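Local coordinates for lipase (Photobacterium sp. M37, PDB 2ORY), which probably hydrolyses triacylglycerols to release fatty acids, as a cold-adapted class 3 lipase with the alpha/beta hydrolase fold, at residues Phe12-Ser16 with Met73-Gln77; Val54-Ala59 with Lys140-Pro146. Numbering follows the deposited sequence.

Contact 1 of 2, residues Phe12-Ser16 with Met73-Gln77; sequences FSYMS and MYVIQ
A helix-on-sheet contact, wholly buried, joins residues 12-16, on helix 5-15, to strand 66-78 of the central sheet of the alpha/beta hydrolase fold. Residues 73-77 are extended, so that Tyr74 and Ile76 point at the helix while Val75, between them, is out of reach. The nearest CA pairs, Phe12-Ile76 at 8.8 Å and Ser16-Met73 at 7.7 Å, leave room for side chains between the backbones. Tyr74, chi1 p (66°), spans the gap, and its OH donates to Phe12 O at 2.8 Å. Ser16 OG, with chi1 m, donates to the same Phe12 O, also at 2.8 Å. Phe12 O thus accepts from two hydroxyls, while the backbone bond to it from Ser16 N is weak at 3.3 Å. Apolar contacts complete the fit: Phe12 CE2 to Ile76 CG1, 3.7 Å, and Met15 CE to Tyr74 CE1, 3.7 Å. Helix 30-43 adjoins through Leu41 on Phe12 and Met37 on Met15 and Tyr74, while strands 52-63 and 84-90 flank strand 66-78.

Contact 2 of 2, residues Val54-Ala59 with Lys140-Pro146; sequences VVWGPA and KPKSHIP
Residues 54-59 run as strand, interrupted at Trp56, where the chain turns a corner; Val55 and Trp56 both face Val75 of the adjacent strand, a classic beta bulge. Gly57 follows at phi/psi 86/-169, angles at which a CB would press on the preceding carbonyl oxygen, and a cis peptide bond links it to Pro58. Residues 140-146 have no regular structure except a type II beta turn, Lys142 to Ile145, with Ile145 N to Lys142 O at 3.2 Å. The turn folds the loop back, so both its ends reach the strand: CA atoms are 4.4 Å apart for Ala59-Pro141 and 4.8 Å for Trp56-Pro146. One direct hydrogen bond crosses, Gly57 N to Pro146 O, 2.9 Å with an N-H...O angle of 153°. A water adds a bridge, donating to Pro58 O (2.7 Å) and accepting from Lys142 N (3.0 Å).

The CA-to-CB bond of Trp56 points away from the loop, yet with chi1 t and chi2 93° the indole lies against Pro141, whose CG sits over one face, 3.6 Å from the five-membered-ring centroid and 21° off the normal, a CH-pi contact. Trp56 NE1 is hydrogen-bonded to Lys150 O. Pro146 CG meets Val54 CG1 at 4.0 Å, and Ile145 CG2 approaches Gly57 O at 3.3 Å and Pro58 CD at 4.3 Å.

This is structural packing of the loop between helices 127-138 and 152-160 against edge strand 52-63. Prolines supply much of the apolar surface, and the polar links across it involve backbone atoms and water, so its chemistry relies on chain shape rather than on charged side chains.

Contacts 1 and 2 meet through neighbouring antiparallel strands of one sheet, with centres 12 Å apart. Val75 N to Trp56 O (2.8 Å) and Val75 O to Val55 N (3.0 Å) are probable hydrogen bonds joining them, and Trp56 CZ3 packs 3.2 Å from Met73 O. Contact 1 is the deeper, its centre about 11 Å from that of the chain against about 20 Å for contact 2; all its touching residues are buried, whereas contact 2 includes exposed Lys140. The chemistry differs accordingly: a tyrosine hydroxyl donates to a helix carbonyl in the interior, while at the sheet edge backbone and water link strand to loop. Helix 30-43 borders both.

Contact 1 of 2, residues Phe12-Ser16 with Met73-Gln77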
ATOM      1  N   PHE A  12      -2.509  10.972  -0.920  1.00 23.88           N
ATOM      2  CA  PHE A  12      -2.562  10.542   0.472  1.00 26.03           C
ATOM      3  C   PHE A  12      -1.600   9.389   0.704  1.00 25.47           C
ATOM      4  O   PHE A  12      -0.985   9.290   1.761  1.00 24.23           O
ATOM      5  CB  PHE A  12      -3.972  10.094   0.848  1.00 27.25           C
ATOM      6  CG  PHE A  12      -4.932  11.227   1.054  1.00 31.00           C
ATOM      7  CD1 PHE A  12      -6.069  11.353   0.252  1.00 26.64           C
ATOM      8  CD2 PHE A  12      -4.718  12.149   2.076  1.00 21.65           C
ATOM      9  CE1 PHE A  12      -6.979  12.378   0.470  1.00 24.72           C
ATOM     10  CE2 PHE A  12      -5.620  13.178   2.299  1.00 27.98           C
ATOM     11  CZ  PHE A  12      -6.757  13.294   1.496  1.00 30.57           C
ATOM     12  N   SER A  13      -1.476   8.518  -0.291  1.00 24.91           N
ATOM     13  CA  SER A  13      -0.582   7.382  -0.171  1.00 22.16           C
ATOM     14  C   SER A  13       0.850   7.874  -0.060  1.00 24.50           C
ATOM     15  O   SER A  13       1.637   7.328   0.716  1.00 23.42           O
ATOM     16  CB  SER A  13      -0.712   6.451  -1.377  1.00 21.42           C
ATOM     17  OG  SER A  13      -1.906   5.687  -1.310  1.00 22.45           O
ATOM     18  N   TYR A  14       1.188   8.911  -0.823  1.00 22.92           N
ATOM     19  CA  TYR A  14       2.554   9.442  -0.793  1.00 24.05           C
ATOM     20  C   TYR A  14       2.868  10.328   0.400  1.00 27.49           C
ATOM     21  O   TYR A  14       4.013  10.366   0.865  1.00 29.22           O
ATOM     22  CB  TYR A  14       2.893  10.160  -2.103  1.00 17.91           C
ATOM     23  CG  TYR A  14       3.416   9.190  -3.155  1.00 23.90           C
ATOM     24  CD1 TYR A  14       2.647   8.092  -3.553  1.00 22.80           C
ATOM     25  CD2 TYR A  14       4.688   9.339  -3.717  1.00 15.38           C
ATOM     26  CE1 TYR A  14       3.125   7.161  -4.476  1.00 22.41           C
ATOM     27  CE2 TYR A  14       5.186   8.411  -4.657  1.00 19.95           C
ATOM     28  CZ  TYR A  14       4.394   7.320  -5.028  1.00 26.85           C
ATOM     29  OH  TYR A  14       4.850   6.380  -5.937  1.00 21.52           O
ATOM     30  N   MET A  15       1.855  11.014   0.914  1.00 26.66           N
ATOM     31  CA  MET A  15       2.037  11.860   2.088  1.00 29.06           C
ATOM     32  C   MET A  15       2.370  10.950   3.276  1.00 29.94           C
ATOM     33  O   MET A  15       2.967  11.390   4.254  1.00 27.01           O
ATOM     34  CB  MET A  15       0.751  12.644   2.378  1.00 28.81           C
ATOM     35  CG  MET A  15       0.898  13.708   3.471  1.00 33.17           C
ATOM     36  SD  MET A  15      -0.627  14.664   3.716  1.00 35.11           S
ATOM     37  CE  MET A  15      -1.545  13.579   4.750  1.00 32.09           C
ATOM     38  N   SER A  16       1.972   9.682   3.173  1.00 27.79           N
ATOM     39  CA  SER A  16       2.228   8.681   4.203  1.00 26.88           C
ATOM     40  C   SER A  16       3.717   8.470   4.422  1.00 26.25           C
ATOM     41  O   SER A  16       4.150   8.088   5.510  1.00 27.87           O
ATOM     42  CB  SER A  16       1.633   7.340   3.788  1.00 23.75           C
ATOM     43  OG  SER A  16       0.274   7.481   3.466  1.00 36.36           O
ATOM     44  N   MET A  73      -0.116   4.130   9.841  1.00 26.07           N
ATOM     45  CA  MET A  73      -1.482   4.290   9.369  1.00 27.87           C
ATOM     46  C   MET A  73      -2.108   5.511  10.024  1.00 31.14           C
ATOM     47  O   MET A  73      -1.828   5.811  11.194  1.00 30.86           O
ATOM     48  CB  MET A  73      -2.318   3.034   9.680  1.00 29.33           C
ATOM     49  CG  MET A  73      -3.805   3.130   9.285  1.00 16.95           C
ATOM     50  SD  MET A  73      -4.585   1.541   9.370  1.00 20.35           S
ATOM     51  CE  MET A  73      -4.500   1.225  11.165  1.00 17.53           C
ATOM     52  N   TYR A  74      -2.904   6.241   9.246  1.00 26.45           N
ATOM     53  CA  TYR A  74      -3.625   7.407   9.749  1.00 25.16           C
ATOM     54  C   TYR A  74      -4.954   7.500   8.999  1.00 28.08           C
ATOM     55  O   TYR A  74      -5.171   6.806   7.987  1.00 20.33           O
ATOM     56  CB  TYR A  74      -2.803   8.706   9.590  1.00 27.79           C
ATOM     57  CG  TYR A  74      -2.526   9.156   8.167  1.00 28.59           C
ATOM     58  CD1 TYR A  74      -3.234  10.203   7.600  1.00 32.62           C
ATOM     59  CD2 TYR A  74      -1.584   8.501   7.374  1.00 30.27           C
ATOM     60  CE1 TYR A  74      -3.020  10.585   6.273  1.00 35.83           C
ATOM     61  CE2 TYR A  74      -1.365   8.870   6.043  1.00 30.53           C
ATOM     62  CZ  TYR A  74      -2.090   9.911   5.498  1.00 34.29           C
ATOM     63  OH  TYR A  74      -1.931  10.243   4.174  1.00 31.36           O
ATOM     64  N   VAL A  75      -5.853   8.328   9.526  1.00 29.04           N
ATOM     65  CA  VAL A  75      -7.163   8.545   8.921  1.00 32.31           C
ATOM     66  C   VAL A  75      -7.410  10.050   8.720  1.00 30.60           C
ATOM     67  O   VAL A  75      -7.266  10.833   9.658  1.00 30.30           O
ATOM     68  CB  VAL A  75      -8.287   7.975   9.815  1.00 32.71           C
ATOM     69  CG1 VAL A  75      -9.619   8.093   9.103  1.00 35.29           C
ATOM     70  CG2 VAL A  75      -7.993   6.524  10.178  1.00 27.48           C
ATOM     71  N   ILE A  76      -7.764  10.448   7.497  1.00 30.93           N
ATOM     72  CA  ILE A  76      -8.052  11.855   7.184  1.00 31.71           C
ATOM     73  C   ILE A  76      -9.561  11.956   6.996  1.00 33.09           C
ATOM     74  O   ILE A  76     -10.167  11.101   6.355  1.00 34.99           O
ATOM     75  CB  ILE A  76      -7.423  12.336   5.838  1.00 27.33           C
ATOM     76  CG1 ILE A  76      -5.971  11.884   5.725  1.00 33.93           C
ATOM     77  CG2 ILE A  76      -7.512  13.842   5.723  1.00 29.74           C
ATOM     78  CD1 ILE A  76      -5.852  10.465   5.167  1.00 40.10           C
ATOM     79  N   GLN A  77     -10.159  13.001   7.546  1.00 35.83           N
ATOM     80  CA  GLN A  77     -11.590  13.212   7.405  1.00 37.70           C
ATOM     81  C   GLN A  77     -11.825  14.522   6.664  1.00 37.50           C
ATOM     82  O   GLN A  77     -11.226  15.543   6.996  1.00 35.74           O
ATOM     83  CB  GLN A  77     -12.262  13.284   8.780  1.00 38.33           C
ATOM     84  CG  GLN A  77     -13.751  13.612   8.714  1.00 37.80           C
ATOM     85  CD  GLN A  77     -14.407  13.722  10.083  1.00 42.08           C
ATOM     86  OE1 GLN A  77     -15.630  13.817  10.189  1.00 43.80           O
ATOM     87  NE2 GLN A  77     -13.597  13.715  11.136  1.00 40.59           N
TER

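Contact 2 of 2, residues Val54-Ala59 with Lys140-Pro146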
ATOM      1  N   VAL A  54      -6.604  15.487  10.001  1.00 31.22           N
ATOM      2  CA  VAL A  54      -6.086  14.191  10.425  1.00 27.24           C
ATOM      3  C   VAL A  54      -6.837  13.930  11.722  1.00 25.86           C
ATOM      4  O   VAL A  54      -6.677  14.674  12.675  1.00 23.54           O
ATOM      5  CB  VAL A  54      -4.564  14.254  10.696  1.00 30.88           C
ATOM      6  CG1 VAL A  54      -4.062  12.899  11.210  1.00 27.22           C
ATOM      7  CG2 VAL A  54      -3.829  14.650   9.417  1.00 29.97           C
ATOM      8  N   VAL A  55      -7.674  12.897  11.739  1.00 25.91           N
ATOM      9  CA  VAL A  55      -8.473  12.569  12.913  1.00 24.89           C
ATOM     10  C   VAL A  55      -8.044  11.291  13.650  1.00 29.35           C
ATOM     11  O   VAL A  55      -8.581  10.964  14.708  1.00 25.31           O
ATOM     12  CB  VAL A  55      -9.965  12.476  12.528  1.00 28.85           C
ATOM     13  CG1 VAL A  55     -10.475  13.868  12.118  1.00 25.81           C
ATOM     14  CG2 VAL A  55     -10.151  11.509  11.366  1.00 28.77           C
ATOM     15  N   TRP A  56      -7.092  10.552  13.090  1.00 26.29           N
ATOM     16  CA  TRP A  56      -6.594   9.362  13.776  1.00 25.63           C
ATOM     17  C   TRP A  56      -5.191   9.088  13.289  1.00 22.36           C
ATOM     18  O   TRP A  56      -4.957   8.965  12.086  1.00 20.80           O
ATOM     19  CB  TRP A  56      -7.451   8.135  13.510  1.00 23.43           C
ATOM     20  CG  TRP A  56      -6.998   6.968  14.347  1.00 26.60           C
ATOM     21  CD1 TRP A  56      -7.474   6.615  15.572  1.00 21.32           C
ATOM     22  CD2 TRP A  56      -6.018   5.977  13.998  1.00 18.06           C
ATOM     23  NE1 TRP A  56      -6.873   5.460  16.005  1.00 22.07           N
ATOM     24  CE2 TRP A  56      -5.974   5.047  15.060  1.00 20.31           C
ATOM     25  CE3 TRP A  56      -5.177   5.785  12.891  1.00 23.46           C
ATOM     26  CZ2 TRP A  56      -5.122   3.930  15.051  1.00 21.40           C
ATOM     27  CZ3 TRP A  56      -4.321   4.667  12.880  1.00 24.23           C
ATOM     28  CH2 TRP A  56      -4.305   3.757  13.956  1.00 23.77           C
ATOM     29  N   GLY A  57      -4.259   8.987  14.229  1.00 21.71           N
ATOM     30  CA  GLY A  57      -2.877   8.756  13.864  1.00 17.47           C
ATOM     31  C   GLY A  57      -2.204  10.084  13.567  1.00 22.87           C
ATOM     32  O   GLY A  57      -2.771  11.143  13.850  1.00 24.92           O
ATOM     33  N   PRO A  58      -0.990  10.063  12.997  1.00 25.05           N
ATOM     34  CA  PRO A  58      -0.314   8.803  12.645  1.00 28.42           C
ATOM     35  C   PRO A  58       0.081   7.845  13.783  1.00 30.84           C
ATOM     36  O   PRO A  58       0.641   8.259  14.802  1.00 35.46           O
ATOM     37  CB  PRO A  58       0.900   9.273  11.838  1.00 22.60           C
ATOM     38  CG  PRO A  58       1.200  10.627  12.403  1.00 22.65           C
ATOM     39  CD  PRO A  58      -0.177  11.233  12.617  1.00 24.26           C
ATOM     40  N   ALA A  59      -0.262   6.571  13.604  1.00 27.35           N
ATOM     41  CA  ALA A  59       0.105   5.513  14.538  1.00 28.61           C
ATOM     42  C   ALA A  59       1.281   4.827  13.832  1.00 30.96           C
ATOM     43  O   ALA A  59       1.147   4.325  12.706  1.00 23.14           O
ATOM     44  CB  ALA A  59      -1.033   4.532  14.715  1.00 30.45           C
ATOM     45  N   LYS A 140      -2.106   1.959  18.022  1.00 30.42           N
ATOM     46  CA  LYS A 140      -2.832   2.968  18.787  1.00 34.68           C
ATOM     47  C   LYS A 140      -1.998   4.240  18.773  1.00 34.81           C
ATOM     48  O   LYS A 140      -0.809   4.216  19.099  1.00 37.09           O
ATOM     49  CB  LYS A 140      -3.064   2.529  20.239  1.00 27.61           C
ATOM     50  CG  LYS A 140      -4.058   1.371  20.399  1.00 37.13           C
ATOM     51  CD  LYS A 140      -4.359   1.042  21.877  1.00 31.51           C
ATOM     52  CE  LYS A 140      -5.396  -0.090  22.000  1.00 39.01           C
ATOM     53  NZ  LYS A 140      -5.798  -0.397  23.418  1.00 35.60           N
ATOM     54  N   PRO A 141      -2.608   5.371  18.387  1.00 33.15           N
ATOM     55  CA  PRO A 141      -1.843   6.615  18.360  1.00 29.88           C
ATOM     56  C   PRO A 141      -1.399   6.895  19.793  1.00 28.63           C
ATOM     57  O   PRO A 141      -2.075   6.503  20.745  1.00 25.20           O
ATOM     58  CB  PRO A 141      -2.863   7.636  17.861  1.00 31.68           C
ATOM     59  CG  PRO A 141      -3.869   6.808  17.119  1.00 28.59           C
ATOM     60  CD  PRO A 141      -4.008   5.610  18.002  1.00 28.32           C
ATOM     61  N   LYS A 142      -0.266   7.556  19.950  1.00 29.67           N
ATOM     62  CA  LYS A 142       0.226   7.863  21.288  1.00 36.67           C
ATOM     63  C   LYS A 142      -0.388   9.168  21.795  1.00 38.36           C
ATOM     64  O   LYS A 142      -1.205   9.780  21.118  1.00 34.01           O
ATOM     65  CB  LYS A 142       1.760   7.971  21.273  1.00 42.11           C
ATOM     66  CG  LYS A 142       2.454   6.689  20.822  1.00 43.87           C
ATOM     67  CD  LYS A 142       3.954   6.862  20.738  1.00 49.05           C
ATOM     68  CE  LYS A 142       4.580   5.717  19.961  1.00 53.21           C
ATOM     69  NZ  LYS A 142       4.095   4.401  20.471  1.00 56.79           N
ATOM     70  N   SER A 143       0.015   9.582  22.992  1.00 41.49           N
ATOM     71  CA  SER A 143      -0.471  10.816  23.595  1.00 41.52           C
ATOM     72  C   SER A 143      -0.232  12.030  22.702  1.00 37.57           C
ATOM     73  O   SER A 143       0.805  12.139  22.048  1.00 39.65           O
ATOM     74  CB  SER A 143       0.228  11.035  24.947  1.00 46.85           C
ATOM     75  OG  SER A 143      -0.083  12.304  25.509  1.00 49.63           O
ATOM     76  N   HIS A 144      -1.214  12.930  22.686  1.00 41.05           N
ATOM     77  CA  HIS A 144      -1.157  14.185  21.925  1.00 41.62           C
ATOM     78  C   HIS A 144      -1.312  14.001  20.437  1.00 38.46           C
ATOM     79  O   HIS A 144      -1.203  14.958  19.666  1.00 41.33           O
ATOM     80  CB  HIS A 144       0.151  14.919  22.216  1.00 45.20           C
ATOM     81  CG  HIS A 144       0.360  15.214  23.669  1.00 48.59           C
ATOM     82  ND1 HIS A 144       1.581  15.596  24.183  1.00 53.11           N
ATOM     83  CD2 HIS A 144      -0.493  15.166  24.720  1.00 48.60           C
ATOM     84  CE1 HIS A 144       1.471  15.767  25.488  1.00 51.60           C
ATOM     85  NE2 HIS A 144       0.224  15.513  25.839  1.00 48.98           N
ATOM     86  N   ILE A 145      -1.554  12.759  20.041  1.00 35.23           N
ATOM     87  CA  ILE A 145      -1.753  12.423  18.638  1.00 34.49           C
ATOM     88  C   ILE A 145      -3.244  12.156  18.453  1.00 33.06           C
ATOM     89  O   ILE A 145      -3.882  11.490  19.280  1.00 33.68           O
ATOM     90  CB  ILE A 145      -0.958  11.144  18.226  1.00 35.03           C
ATOM     91  CG1 ILE A 145       0.549  11.322  18.501  1.00 32.17           C
ATOM     92  CG2 ILE A 145      -1.218  10.825  16.752  1.00 36.51           C
ATOM     93  CD1 ILE A 145       1.230  12.466  17.710  1.00 29.56           C
ATOM     94  N   PRO A 146      -3.836  12.692  17.379  1.00 33.37           N
ATOM     95  CA  PRO A 146      -5.271  12.404  17.240  1.00 32.93           C
ATOM     96  C   PRO A 146      -5.574  10.904  17.303  1.00 33.18           C
ATOM     97  O   PRO A 146      -4.779  10.069  16.845  1.00 26.58           O
ATOM     98  CB  PRO A 146      -5.641  13.037  15.888  1.00 35.65           C
ATOM     99  CG  PRO A 146      -4.325  13.366  15.222  1.00 37.60           C
ATOM    100  CD  PRO A 146      -3.358  13.621  16.346  1.00 29.20           C
TER
HETATM  101  O   HOH W   1       1.285   8.088  17.464  1.00 25.01           O